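Local coordinates for protein galactose-1-phosphate uridylyltransferase (Bacillus cereus, PDB 4QVU) that is of unknown function but has a HIT-like fold that binds zinc, and may act as a UDP-glucose:hexose-1-phosphate uridylyltransferase, at residues Asp141-Val146 with Lys214-Val219; Val146-Asn151 with Ile246-Tyr251; Ile154-Ser159 with Ala183-Gln188; Val190-Thr195 with Glu242-Gln247. All coordinates share one frame; numbering follows the deposited sequence.

Contact 1 (Asp141-Val146 with Lys214-Val219)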
loop_
_atom_site.group_PDB
_atom_site.type_symbol
_atom_site.label_atom_id
_atom_site.label_comp_id
_atom_site.label_asym_id
_atom_site.label_seq_id
_atom_site.Cartn_x
_atom_site.Cartn_y
_atom_site.Cartn_z
ATOM N N ASP A 141 12.818 4.535 2.096
ATOM C CA ASP A 141 11.719 4.638 3.065
ATOM C C ASP A 141 11.332 3.290 3.693
ATOM O O ASP A 141 10.638 3.309 4.711
ATOM C CB ASP A 141 10.479 5.272 2.430
ATOM C CG ASP A 141 10.578 6.782 2.246
ATOM O OD1 ASP A 141 11.698 7.339 2.408
ATOM O OD2 ASP A 141 9.547 7.407 1.930
ATOM N N ASN A 142 11.808 2.142 3.161
ATOM C CA ASN A 142 11.548 0.827 3.776
ATOM C C ASN A 142 12.400 0.630 5.048
ATOM O O ASN A 142 12.156 -0.322 5.798
ATOM C CB ASN A 142 11.812 -0.335 2.802
ATOM C CG ASN A 142 10.913 -0.404 1.590
ATOM O OD1 ASN A 142 11.368 -0.680 0.478
ATOM N ND2 ASN A 142 9.624 -0.139 1.759
ATOM N N PHE A 143 13.369 1.538 5.291
ATOM C CA PHE A 143 14.316 1.485 6.419
ATOM C C PHE A 143 14.111 2.688 7.401
ATOM O O PHE A 143 14.774 2.744 8.442
ATOM C CB PHE A 143 15.775 1.439 5.884
ATOM C CG PHE A 143 15.963 0.332 4.864
ATOM C CD1 PHE A 143 16.027 -1.001 5.261
ATOM C CD2 PHE A 143 15.985 0.615 3.502
ATOM C CE1 PHE A 143 16.133 -2.025 4.313
ATOM C CE2 PHE A 143 16.084 -0.411 2.557
ATOM C CZ PHE A 143 16.160 -1.725 2.970
ATOM N N GLN A 144 13.173 3.613 7.074
ATOM C CA GLN A 144 12.780 4.749 7.925
ATOM C C GLN A 144 11.618 4.311 8.810
ATOM O O GLN A 144 10.985 3.305 8.506
ATOM C CB GLN A 144 12.387 5.994 7.089
ATOM C CG GLN A 144 13.376 6.460 6.011
ATOM C CD GLN A 144 14.593 7.209 6.492
ATOM O OE1 GLN A 144 14.924 7.253 7.680
ATOM N NE2 GLN A 144 15.299 7.817 5.555
ATOM N N GLY A 145 11.330 5.053 9.875
ATOM C CA GLY A 145 10.209 4.720 10.744
ATOM C C GLY A 145 10.145 5.400 12.099
ATOM O O GLY A 145 10.665 6.508 12.297
ATOM N N VAL A 146 9.434 4.730 13.019
ATOM C CA VAL A 146 9.220 5.142 14.406
ATOM C C VAL A 146 10.418 4.678 15.210
ATOM O O VAL A 146 10.635 3.472 15.346
ATOM C CB VAL A 146 7.882 4.569 14.950
ATOM C CG1 VAL A 146 7.606 5.032 16.374
ATOM C CG2 VAL A 146 6.722 4.923 14.034
ATOM N N LYS A 214 25.747 2.809 4.789
ATOM C CA LYS A 214 25.237 2.358 6.095
ATOM C C LYS A 214 25.038 0.849 6.109
ATOM O O LYS A 214 24.692 0.278 5.073
ATOM C CB LYS A 214 23.893 3.029 6.456
ATOM C CG LYS A 214 23.865 4.538 6.507
ATOM C CD LYS A 214 22.412 4.977 6.468
ATOM C CE LYS A 214 22.240 6.446 6.229
ATOM N NZ LYS A 214 20.815 6.783 6.015
ATOM N N ILE A 215 25.202 0.211 7.280
ATOM C CA ILE A 215 24.939 -1.216 7.438
ATOM C C ILE A 215 23.631 -1.314 8.191
ATOM O O ILE A 215 23.510 -0.793 9.304
ATOM C CB ILE A 215 26.088 -2.033 8.088
ATOM C CG1 ILE A 215 27.339 -2.010 7.168
ATOM C CG2 ILE A 215 25.618 -3.488 8.374
ATOM C CD1 ILE A 215 28.614 -2.620 7.745
ATOM N N ILE A 216 22.636 -1.928 7.540
ATOM C CA ILE A 216 21.281 -2.087 8.051
ATOM C C ILE A 216 20.950 -3.549 8.238
ATOM O O ILE A 216 21.190 -4.368 7.342
ATOM C CB ILE A 216 20.236 -1.426 7.104
ATOM C CG1 ILE A 216 20.596 0.051 6.796
ATOM C CG2 ILE A 216 18.805 -1.577 7.669
ATOM C CD1 ILE A 216 19.815 0.712 5.650
ATOM N N CYS A 217 20.343 -3.865 9.387
ATOM C CA CYS A 217 19.803 -5.179 9.633
ATOM C C CYS A 217 18.314 -5.054 9.860
ATOM O O CYS A 217 17.882 -4.435 10.836
ATOM C CB CYS A 217 20.482 -5.910 10.783
ATOM S SG CYS A 217 19.772 -7.548 11.092
ATOM N N LYS A 218 17.528 -5.641 8.954
ATOM C CA LYS A 218 16.087 -5.663 9.103
ATOM C C LYS A 218 15.707 -6.991 9.760
ATOM O O LYS A 218 16.022 -8.056 9.231
ATOM C CB LYS A 218 15.381 -5.441 7.764
ATOM C CG LYS A 218 13.869 -5.329 7.872
ATOM C CD LYS A 218 13.196 -5.176 6.521
ATOM C CE LYS A 218 13.300 -3.789 5.936
ATOM N NZ LYS A 218 12.393 -2.829 6.618
ATOM N N VAL A 219 15.114 -6.904 10.968
ATOM C CA VAL A 219 14.624 -8.030 11.776
ATOM C C VAL A 219 13.132 -8.125 11.499
ATOM O O VAL A 219 12.411 -7.156 11.752
ATOM C CB VAL A 219 14.950 -7.899 13.297
ATOM C CG1 VAL A 219 14.724 -9.223 14.010
ATOM C CG2 VAL A 219 16.377 -7.403 13.540
#

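Contact 2 (Val146-Asn151 with Ile246-Tyr251)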
loop_
_atom_site.group_PDB
_atom_site.type_symbol
_atom_site.label_atom_id
_atom_site.label_comp_id
_atom_site.label_asym_id
_atom_site.label_seq_id
_atom_site.Cartn_x
_atom_site.Cartn_y
_atom_site.Cartn_z
ATOM N N VAL A 146 9.434 4.730 13.019
ATOM C CA VAL A 146 9.220 5.142 14.406
ATOM C C VAL A 146 10.418 4.678 15.210
ATOM O O VAL A 146 10.635 3.472 15.346
ATOM C CB VAL A 146 7.882 4.569 14.950
ATOM C CG1 VAL A 146 7.606 5.032 16.374
ATOM C CG2 VAL A 146 6.722 4.923 14.034
ATOM N N ILE A 147 11.184 5.632 15.736
ATOM C CA ILE A 147 12.394 5.411 16.528
ATOM C C ILE A 147 12.052 4.768 17.900
ATOM O O ILE A 147 11.213 5.282 18.648
ATOM C CB ILE A 147 13.125 6.772 16.694
ATOM C CG1 ILE A 147 13.656 7.259 15.320
ATOM C CG2 ILE A 147 14.255 6.690 17.741
ATOM C CD1 ILE A 147 13.977 8.723 15.233
ATOM N N VAL A 148 12.726 3.639 18.205
ATOM C CA VAL A 148 12.624 2.884 19.466
ATOM C C VAL A 148 13.802 3.319 20.355
ATOM O O VAL A 148 13.621 3.656 21.525
ATOM C CB VAL A 148 12.593 1.347 19.217
ATOM C CG1 VAL A 148 12.424 0.575 20.522
ATOM C CG2 VAL A 148 11.494 0.966 18.231
ATOM N N GLN A 149 15.009 3.325 19.756
ATOM C CA GLN A 149 16.302 3.726 20.319
ATOM C C GLN A 149 17.103 4.447 19.252
ATOM O O GLN A 149 17.058 4.027 18.093
ATOM C CB GLN A 149 17.081 2.503 20.843
ATOM C CG GLN A 149 16.485 1.831 22.070
ATOM C CD GLN A 149 16.854 2.531 23.349
ATOM O OE1 GLN A 149 17.983 2.414 23.844
ATOM N NE2 GLN A 149 15.888 3.212 23.949
ATOM N N LYS A 150 17.838 5.517 19.621
ATOM C CA LYS A 150 18.676 6.266 18.683
ATOM C C LYS A 150 19.732 7.082 19.418
ATOM O O LYS A 150 19.442 7.684 20.448
ATOM C CB LYS A 150 17.830 7.197 17.791
ATOM C CG LYS A 150 18.619 7.858 16.666
ATOM C CD LYS A 150 17.743 8.577 15.661
ATOM C CE LYS A 150 18.557 9.311 14.614
ATOM N NZ LYS A 150 19.414 8.409 13.791
ATOM N N ASN A 151 20.957 7.089 18.866
ATOM C CA ASN A 151 22.108 7.878 19.300
ATOM C C ASN A 151 22.981 8.160 18.064
ATOM O O ASN A 151 22.573 7.830 16.945
ATOM C CB ASN A 151 22.895 7.203 20.444
ATOM C CG ASN A 151 23.431 5.814 20.188
ATOM O OD1 ASN A 151 23.967 5.493 19.127
ATOM N ND2 ASN A 151 23.392 4.981 21.207
ATOM N N ILE A 246 6.762 0.807 22.617
ATOM C CA ILE A 246 6.821 0.836 24.083
ATOM C C ILE A 246 7.362 -0.498 24.620
ATOM O O ILE A 246 8.284 -0.472 25.436
ATOM C CB ILE A 246 5.427 1.175 24.716
ATOM C CG1 ILE A 246 5.046 2.661 24.487
ATOM C CG2 ILE A 246 5.391 0.860 26.216
ATOM C CD1 ILE A 246 3.506 3.031 24.755
ATOM N N GLN A 247 6.795 -1.649 24.185
ATOM C CA GLN A 247 7.212 -2.926 24.760
ATOM C C GLN A 247 8.600 -3.362 24.250
ATOM O O GLN A 247 9.307 -4.016 25.023
ATOM C CB GLN A 247 6.187 -4.053 24.577
ATOM C CG GLN A 247 5.656 -4.324 23.196
ATOM C CD GLN A 247 4.677 -5.474 23.247
ATOM O OE1 GLN A 247 4.934 -6.561 22.716
ATOM N NE2 GLN A 247 3.559 -5.288 23.939
ATOM N N LEU A 248 9.033 -2.947 23.039
ATOM C CA LEU A 248 10.396 -3.266 22.587
ATOM C C LEU A 248 11.416 -2.385 23.337
ATOM O O LEU A 248 12.502 -2.869 23.650
ATOM C CB LEU A 248 10.567 -3.122 21.057
ATOM C CG LEU A 248 11.997 -3.259 20.474
ATOM C CD1 LEU A 248 12.619 -4.613 20.775
ATOM C CD2 LEU A 248 11.998 -3.012 19.003
ATOM N N ALA A 249 11.054 -1.119 23.657
ATOM C CA ALA A 249 11.924 -0.176 24.375
ATOM C C ALA A 249 12.281 -0.684 25.790
ATOM O O ALA A 249 13.336 -0.332 26.315
ATOM C CB ALA A 249 11.254 1.182 24.466
ATOM N N ALA A 250 11.421 -1.540 26.377
ATOM C CA ALA A 250 11.598 -2.155 27.696
ATOM C C ALA A 250 12.755 -3.171 27.700
ATOM O O ALA A 250 13.152 -3.614 28.774
ATOM C CB ALA A 250 10.308 -2.835 28.124
ATOM N N TYR A 251 13.302 -3.532 26.511
ATOM C CA TYR A 251 14.442 -4.448 26.348
ATOM C C TYR A 251 15.782 -3.678 26.291
ATOM O O TYR A 251 16.856 -4.296 26.277
ATOM C CB TYR A 251 14.272 -5.304 25.084
ATOM C CG TYR A 251 13.456 -6.551 25.321
ATOM C CD1 TYR A 251 12.075 -6.483 25.481
ATOM C CD2 TYR A 251 14.061 -7.802 25.378
ATOM C CE1 TYR A 251 11.322 -7.627 25.730
ATOM C CE2 TYR A 251 13.317 -8.954 25.623
ATOM C CZ TYR A 251 11.946 -8.861 25.798
ATOM O OH TYR A 251 11.204 -9.991 26.030
#

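Contact 3 (Ile154-Ser159 with Ala183-Gln188)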
loop_
_atom_site.group_PDB
_atom_site.type_symbol
_atom_site.label_atom_id
_atom_site.label_comp_id
_atom_site.label_asym_id
_atom_site.label_seq_id
_atom_site.Cartn_x
_atom_site.Cartn_y
_atom_site.Cartn_z
ATOM N N ILE A 154 24.107 4.337 16.620
ATOM C CA ILE A 154 23.094 3.400 16.127
ATOM C C ILE A 154 21.658 3.970 16.240
ATOM O O ILE A 154 21.385 4.887 17.021
ATOM C CB ILE A 154 23.227 2.064 16.932
ATOM C CG1 ILE A 154 22.518 0.871 16.243
ATOM C CG2 ILE A 154 22.855 2.230 18.423
ATOM C CD1 ILE A 154 22.951 -0.472 16.690
ATOM N N GLU A 155 20.754 3.387 15.428
ATOM C CA GLU A 155 19.329 3.691 15.346
ATOM C C GLU A 155 18.531 2.407 15.190
ATOM O O GLU A 155 18.833 1.592 14.316
ATOM C CB GLU A 155 19.017 4.654 14.172
ATOM C CG GLU A 155 17.530 4.955 14.035
ATOM C CD GLU A 155 17.076 5.723 12.810
ATOM O OE1 GLU A 155 17.706 6.752 12.471
ATOM O OE2 GLU A 155 16.024 5.346 12.247
ATOM N N LEU A 156 17.490 2.262 16.022
ATOM C CA LEU A 156 16.522 1.181 15.988
ATOM C C LEU A 156 15.149 1.785 15.773
ATOM O O LEU A 156 14.712 2.625 16.562
ATOM C CB LEU A 156 16.576 0.308 17.262
ATOM C CG LEU A 156 15.411 -0.697 17.490
ATOM C CD1 LEU A 156 15.306 -1.747 16.388
ATOM C CD2 LEU A 156 15.566 -1.391 18.794
ATOM N N ASN A 157 14.472 1.371 14.707
ATOM C CA ASN A 157 13.136 1.872 14.416
ATOM C C ASN A 157 12.229 0.725 13.961
ATOM O O ASN A 157 12.706 -0.384 13.723
ATOM C CB ASN A 157 13.181 2.998 13.352
ATOM C CG ASN A 157 13.533 2.574 11.938
ATOM O OD1 ASN A 157 12.855 1.750 11.317
ATOM N ND2 ASN A 157 14.546 3.205 11.357
ATOM N N ILE A 158 10.919 1.021 13.837
ATOM C CA ILE A 158 9.877 0.140 13.305
ATOM C C ILE A 158 9.396 0.772 12.006
ATOM O O ILE A 158 9.043 1.955 12.009
ATOM C CB ILE A 158 8.711 -0.112 14.313
ATOM C CG1 ILE A 158 9.233 -0.401 15.739
ATOM C CG2 ILE A 158 7.779 -1.236 13.798
ATOM C CD1 ILE A 158 8.217 -0.326 16.816
ATOM N N SER A 159 9.408 0.017 10.898
ATOM C CA SER A 159 8.968 0.510 9.589
ATOM C C SER A 159 7.499 1.014 9.565
ATOM O O SER A 159 6.583 0.257 9.902
ATOM C CB SER A 159 9.101 -0.584 8.536
ATOM O OG SER A 159 10.436 -0.725 8.094
ATOM N N ALA A 183 25.204 -5.974 16.781
ATOM C CA ALA A 183 25.112 -7.344 17.297
ATOM C C ALA A 183 24.258 -7.414 18.572
ATOM O O ALA A 183 23.452 -8.337 18.714
ATOM C CB ALA A 183 26.512 -7.879 17.578
ATOM N N ASN A 184 24.411 -6.424 19.478
ATOM C CA ASN A 184 23.642 -6.353 20.721
ATOM C C ASN A 184 22.174 -6.018 20.437
ATOM O O ASN A 184 21.294 -6.631 21.038
ATOM C CB ASN A 184 24.237 -5.328 21.692
ATOM C CG ASN A 184 23.530 -5.298 23.034
ATOM O OD1 ASN A 184 23.433 -6.312 23.746
ATOM N ND2 ASN A 184 23.015 -4.132 23.408
ATOM N N TYR A 185 21.916 -5.058 19.519
ATOM C CA TYR A 185 20.572 -4.624 19.122
ATOM C C TYR A 185 19.836 -5.751 18.397
ATOM O O TYR A 185 18.637 -5.920 18.626
ATOM C CB TYR A 185 20.637 -3.364 18.248
ATOM C CG TYR A 185 20.639 -2.072 19.040
ATOM C CD1 TYR A 185 21.663 -1.779 19.937
ATOM C CD2 TYR A 185 19.646 -1.115 18.850
ATOM C CE1 TYR A 185 21.670 -0.593 20.666
ATOM C CE2 TYR A 185 19.648 0.083 19.567
ATOM C CZ TYR A 185 20.658 0.334 20.481
ATOM O OH TYR A 185 20.678 1.512 21.188
ATOM N N ILE A 186 20.546 -6.543 17.558
ATOM C CA ILE A 186 19.935 -7.688 16.869
ATOM C C ILE A 186 19.492 -8.696 17.933
ATOM O O ILE A 186 18.322 -9.063 17.961
ATOM C CB ILE A 186 20.872 -8.336 15.812
ATOM C CG1 ILE A 186 21.171 -7.368 14.650
ATOM C CG2 ILE A 186 20.267 -9.650 15.286
ATOM C CD1 ILE A 186 22.318 -7.812 13.748
ATOM N N GLN A 187 20.405 -9.072 18.851
ATOM C CA GLN A 187 20.134 -10.044 19.906
ATOM C C GLN A 187 18.926 -9.634 20.753
ATOM O O GLN A 187 18.060 -10.476 20.963
ATOM C CB GLN A 187 21.352 -10.260 20.798
ATOM C CG GLN A 187 21.170 -11.458 21.724
ATOM C CD GLN A 187 22.375 -11.760 22.564
ATOM O OE1 GLN A 187 22.968 -10.878 23.197
ATOM N NE2 GLN A 187 22.701 -13.037 22.653
ATOM N N GLN A 188 18.835 -8.364 21.192
ATOM C CA GLN A 188 17.711 -7.899 22.019
ATOM C C GLN A 188 16.404 -7.895 21.231
ATOM O O GLN A 188 15.395 -8.363 21.761
ATOM C CB GLN A 188 17.968 -6.501 22.612
ATOM C CG GLN A 188 19.108 -6.449 23.640
ATOM C CD GLN A 188 18.961 -7.488 24.733
ATOM O OE1 GLN A 188 19.598 -8.550 24.698
ATOM N NE2 GLN A 188 18.080 -7.231 25.697
#

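Contact 4 (Val190-Thr195 with Glu242-Gln247)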
loop_
_atom_site.group_PDB
_atom_site.type_symbol
_atom_site.label_atom_id
_atom_site.label_comp_id
_atom_site.label_asym_id
_atom_site.label_seq_id
_atom_site.Cartn_x
_atom_site.Cartn_y
_atom_site.Cartn_z
ATOM N N VAL A 190 15.673 -9.781 18.640
ATOM C CA VAL A 190 15.354 -11.207 18.442
ATOM C C VAL A 190 14.728 -11.768 19.737
ATOM O O VAL A 190 13.663 -12.392 19.669
ATOM C CB VAL A 190 16.604 -12.021 17.992
ATOM C CG1 VAL A 190 16.446 -13.523 18.248
ATOM C CG2 VAL A 190 16.928 -11.750 16.526
ATOM N N ARG A 191 15.360 -11.500 20.902
ATOM C CA ARG A 191 14.887 -11.927 22.224
ATOM C C ARG A 191 13.455 -11.454 22.462
ATOM O O ARG A 191 12.642 -12.240 22.945
ATOM C CB ARG A 191 15.808 -11.424 23.344
ATOM C CG ARG A 191 17.047 -12.279 23.511
ATOM C CD ARG A 191 18.070 -11.658 24.434
ATOM N NE ARG A 191 19.126 -12.618 24.758
ATOM C CZ ARG A 191 20.287 -12.305 25.321
ATOM N NH1 ARG A 191 20.584 -11.040 25.592
ATOM N NH2 ARG A 191 21.178 -13.251 25.587
ATOM N N TYR A 192 13.139 -10.198 22.079
ATOM C CA TYR A 192 11.799 -9.625 22.208
ATOM C C TYR A 192 10.802 -10.374 21.321
ATOM O O TYR A 192 9.706 -10.680 21.787
ATOM C CB TYR A 192 11.802 -8.119 21.866
ATOM C CG TYR A 192 10.428 -7.543 21.590
ATOM C CD1 TYR A 192 9.532 -7.293 22.628
ATOM C CD2 TYR A 192 10.020 -7.254 20.291
ATOM C CE1 TYR A 192 8.261 -6.780 22.376
ATOM C CE2 TYR A 192 8.750 -6.747 20.027
ATOM C CZ TYR A 192 7.875 -6.513 21.073
ATOM O OH TYR A 192 6.625 -6.021 20.800
ATOM N N ILE A 193 11.175 -10.655 20.053
ATOM C CA ILE A 193 10.305 -11.349 19.091
ATOM C C ILE A 193 9.968 -12.751 19.617
ATOM O O ILE A 193 8.794 -13.130 19.624
ATOM C CB ILE A 193 10.922 -11.412 17.664
ATOM C CG1 ILE A 193 11.050 -9.992 17.073
ATOM C CG2 ILE A 193 10.087 -12.323 16.737
ATOM C CD1 ILE A 193 11.789 -9.901 15.786
ATOM N N LEU A 194 10.976 -13.481 20.108
ATOM C CA LEU A 194 10.776 -14.839 20.606
ATOM C C LEU A 194 10.037 -14.881 21.945
ATOM O O LEU A 194 9.448 -15.920 22.256
ATOM C CB LEU A 194 12.125 -15.561 20.764
ATOM C CG LEU A 194 12.944 -15.795 19.497
ATOM C CD1 LEU A 194 14.243 -16.468 19.829
ATOM C CD2 LEU A 194 12.183 -16.629 18.475
ATOM N N THR A 195 10.036 -13.767 22.721
ATOM C CA THR A 195 9.440 -13.750 24.056
ATOM C C THR A 195 8.112 -12.958 24.151
ATOM O O THR A 195 7.129 -13.546 24.605
ATOM C CB THR A 195 10.448 -13.161 25.058
ATOM O OG1 THR A 195 11.665 -13.896 24.970
ATOM C CG2 THR A 195 9.942 -13.166 26.499
ATOM N N GLU A 242 2.873 2.050 18.039
ATOM C CA GLU A 242 3.257 2.767 19.247
ATOM C C GLU A 242 3.312 1.807 20.431
ATOM O O GLU A 242 4.105 2.029 21.359
ATOM C CB GLU A 242 2.276 3.916 19.523
ATOM C CG GLU A 242 2.891 5.070 20.297
ATOM C CD GLU A 242 3.850 5.993 19.562
ATOM O OE1 GLU A 242 3.614 6.281 18.368
ATOM O OE2 GLU A 242 4.776 6.516 20.219
ATOM N N ASP A 243 2.489 0.734 20.396
ATOM C CA ASP A 243 2.468 -0.269 21.470
ATOM C C ASP A 243 3.689 -1.179 21.360
ATOM O O ASP A 243 4.295 -1.495 22.382
ATOM C CB ASP A 243 1.166 -1.088 21.464
ATOM C CG ASP A 243 -0.042 -0.319 21.956
ATOM O OD1 ASP A 243 0.127 0.561 22.831
ATOM O OD2 ASP A 243 -1.161 -0.643 21.523
ATOM N N VAL A 244 4.085 -1.535 20.114
ATOM C CA VAL A 244 5.280 -2.343 19.816
ATOM C C VAL A 244 6.518 -1.544 20.255
ATOM O O VAL A 244 7.393 -2.087 20.928
ATOM C CB VAL A 244 5.335 -2.741 18.316
ATOM C CG1 VAL A 244 6.559 -3.597 18.019
ATOM C CG2 VAL A 244 4.060 -3.467 17.890
ATOM N N LYS A 245 6.537 -0.233 19.934
ATOM C CA LYS A 245 7.594 0.712 20.294
ATOM C C LYS A 245 7.841 0.706 21.806
ATOM O O LYS A 245 8.995 0.598 22.219
ATOM C CB LYS A 245 7.217 2.122 19.818
ATOM C CG LYS A 245 8.173 3.227 20.253
ATOM C CD LYS A 245 7.470 4.549 20.141
ATOM C CE LYS A 245 8.254 5.681 20.721
ATOM N NZ LYS A 245 7.457 6.930 20.733
ATOM N N ILE A 246 6.762 0.807 22.617
ATOM C CA ILE A 246 6.821 0.836 24.083
ATOM C C ILE A 246 7.362 -0.498 24.620
ATOM O O ILE A 246 8.284 -0.472 25.436
ATOM C CB ILE A 246 5.427 1.175 24.716
ATOM C CG1 ILE A 246 5.046 2.661 24.487
ATOM C CG2 ILE A 246 5.391 0.860 26.216
ATOM C CD1 ILE A 246 3.506 3.031 24.755
ATOM N N GLN A 247 6.795 -1.649 24.185
ATOM C CA GLN A 247 7.212 -2.926 24.760
ATOM C C GLN A 247 8.600 -3.362 24.250
ATOM O O GLN A 247 9.307 -4.016 25.023
ATOM C CB GLN A 247 6.187 -4.053 24.577
ATOM C CG GLN A 247 5.656 -4.324 23.196
ATOM C CD GLN A 247 4.677 -5.474 23.247
ATOM O OE1 GLN A 247 4.934 -6.561 22.716
ATOM N NE2 GLN A 247 3.559 -5.288 23.939
#

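Contact 1 (Asp141-Val146 with Lys214-Val219)
Asn142 meets Lys218 through its backbone: the carbonyl O accepts a hydrogen bond from the ammonium NZ of Lys218 at 2.6 Å. The donor arrives at a C=O...N angle of 154°, tilted 26° from the carbonyl plane. Lys218 leaves its strand with CG anti to the backbone N, then bends about the CG-CD and CD-CE bonds, which curls NZ round to the carbonyl. Phe143 comes next and supplies the apolar half. Its CD1 packs 3.7 Å from Ile216 CG2, while Ile216 CD1 lies over one face of the ring, 3.9 Å from Phe143 CG. Farther out on the ring, Phe143 CE1 touches Lys218 CE at 3.7 Å, and Tyr209 meets the same ring edge-to-face.

Ile216 and Lys218 alternate along strand 214-222 with Ile215 and Cys217, which turn to helix 179-195, so the 3-10 turn and loop of 141-144 cover part of the other face of this antiparallel HIT-like sheet. Lys218 NZ also forms a salt bridge to Glu168 and a hydrogen bond to Asn170. The buried ammonium is thus paid for by a carboxylate and neutral oxygens, which would be expected to keep it protonated.

Contact 2 (Val146-Asn151 with Ile246-Tyr251)
Val148 overlaps Leu248 and the backbone N and CB of Ala249, with a single methyl doing most of the touching. Its CG1 lies 3.9 Å from Leu248 CG and equally close to one of that leucine's methyls, CD2. The same CG1 reaches the helix backbone, 3.8 Å from Ala249 N, and sits 4.2 Å from Ala249 CB. The second branch contributes less, Val148 CG2 coming to 4.1 Å from Leu248 CD2. Both valine methyls thus bear on the leucine, and the two side chains cross at about a right angle. With chi1 at -177°, CG1 stands anti to the backbone N of Val148, and this is the branch that reaches both Leu248 and Ala249.

Val148 is part of a classic beta bulge: it and Gln149 both face Leu156 of the neighbouring strand, where the chain of strand 145-150 turns a corner. That strand is an outermost one of the antiparallel sheet within the chain, and helix 241-249 lays its Leu248 against it near the bulge. Leu248 also packs on Leu156 and on Tyr192 of helix 179-195, so its side chain sits where strand and helix meet.

No hydrogen bond joins the two segments. Gln149 NE2 makes a weak bond of 3.3 Å to Val148 O, and Tyr251 N donates to Leu248 O at 3.0 Å. The hydroxyl of Tyr251 bonds to Asp196. Earlier in the strand, Val146 packs against Val146 of the second subunit, which brings this edge of the sheet to the interface.

Contact 3 (Ile154-Ser159 with Ala183-Gln188)
Ile154 and Leu156 of strand 154-159 hold Tyr185 of helix 179-195 against the antiparallel sheet of the HIT-like fold, a buried helix-on-sheet packing beside the zinc site. The side chain of Ile154 is about 7 Å from the zinc ion at the nearest atoms, and its sequence neighbour His153 binds that metal together with Cys178 and Glu181, the last of these on the same helix as Tyr185.

The aromatic part of the contact is a CH-pi interaction. Ile154 CD1 stands over one face of the Tyr185 ring, 3.9 Å from its centroid and 20° off the ring normal. Ile154 and Tyr185 run past one another in opposite directions, so the isoleucine lies along the ring, its CG2 reaching the far end 3.6 Å from Tyr185 CZ. The torsion accounts for both touches: with chi1 at -163°, CG1 leads off anti to the backbone N towards the ring, and CG2 takes the crowded position between N and the carbonyl carbon.

Plain apolar packing comes from Leu156, which meets the ring at its edge, near the plane, with CB 3.7 Å from Tyr185 CD2. Ile171 of the next strand also touches the tyrosine.

No hydrogen bond joins strand and helix; the polar side chains of Glu155 and Asn157 bond to each other instead. Glu155, whose CB points away from the helix, forms a salt bridge to Lys150 through OE1. Its OE2 accepts Asn157 ND2 at 2.7 Å on the anti side of the carboxylate, 20° out of its plane, and Asn157 ND2 has a second acceptor in Phe143 O.

Contact 4 (Val190-Thr195 with Glu242-Gln247)
Val244 and Gln247 of helix 241-249 share one partner on helix 179-195, the outer end of Tyr192. Before them comes Glu242, whose OE2 holds Lys245 NZ of the next turn in a salt bridge of 2.8 Å; its OE1 makes a weak hydrogen bond to Ile147 N of the second subunit, so this start of the segment faces the interface.

Val244 presents CG1 to the phenol, 3.7 Å from Tyr192 OH and 4.3 Å from Tyr192 CE2, approaching the ring obliquely. Phe169 of strand 169-173 touches both Val244 and Tyr192. Lys245 has its CB directed away from Tyr192; it bonds Glu242 and packs on Lys245 of the second subunit.

Gln247 makes the polar link. Tyr192 OH donates to Gln247 OE1 at 2.6 Å, striking the amide oxygen well off the C=O direction (106°) and tilted out of the carbonyl plane. The acceptor lies at the edge of the tyrosine ring, near its plane, and ring and amide planes stand 86° apart. Gln247 reaches across because CG sits between the backbone N and the carbonyl carbon (chi1 52°) and the chain then runs extended. Tyr192, for its part, sends its ring out with CG anti to the backbone N. CG of Gln247 meets the outer edge of the ring, 3.7 Å from Tyr192 CE1, so one side chain both bonds and packs.

Two helices resting on the same face of the antiparallel sheet in a HIT-like fold meet here, joined by a tyrosine-to-glutamine bond well away from the zinc site.

How the contacts relate
Contacts 1 and 3 are core, whereas contacts 2 and 4 are only partly buried; the segments of contacts 1, 2 and 4 all reach the second subunit. Contact 3 puts helix 179-195 on one face of the sheet; contact 1 packs the 141-144 turn on the opposite face, and the two meet through Asn157 and Ser159. Contact 2 sets helix 241-249 against the edge strand 145-150, and contact 4 ties that helix to helix 179-195, sharing Ile246 and Gln247 with contact 2. The chemistry follows position: contact 1 buries an ammonium with its acceptors, contacts 2 and 3 are apolar across their segments, aliphatic and aromatic respectively, and contact 4 joins the helices by one neutral hydrogen bond.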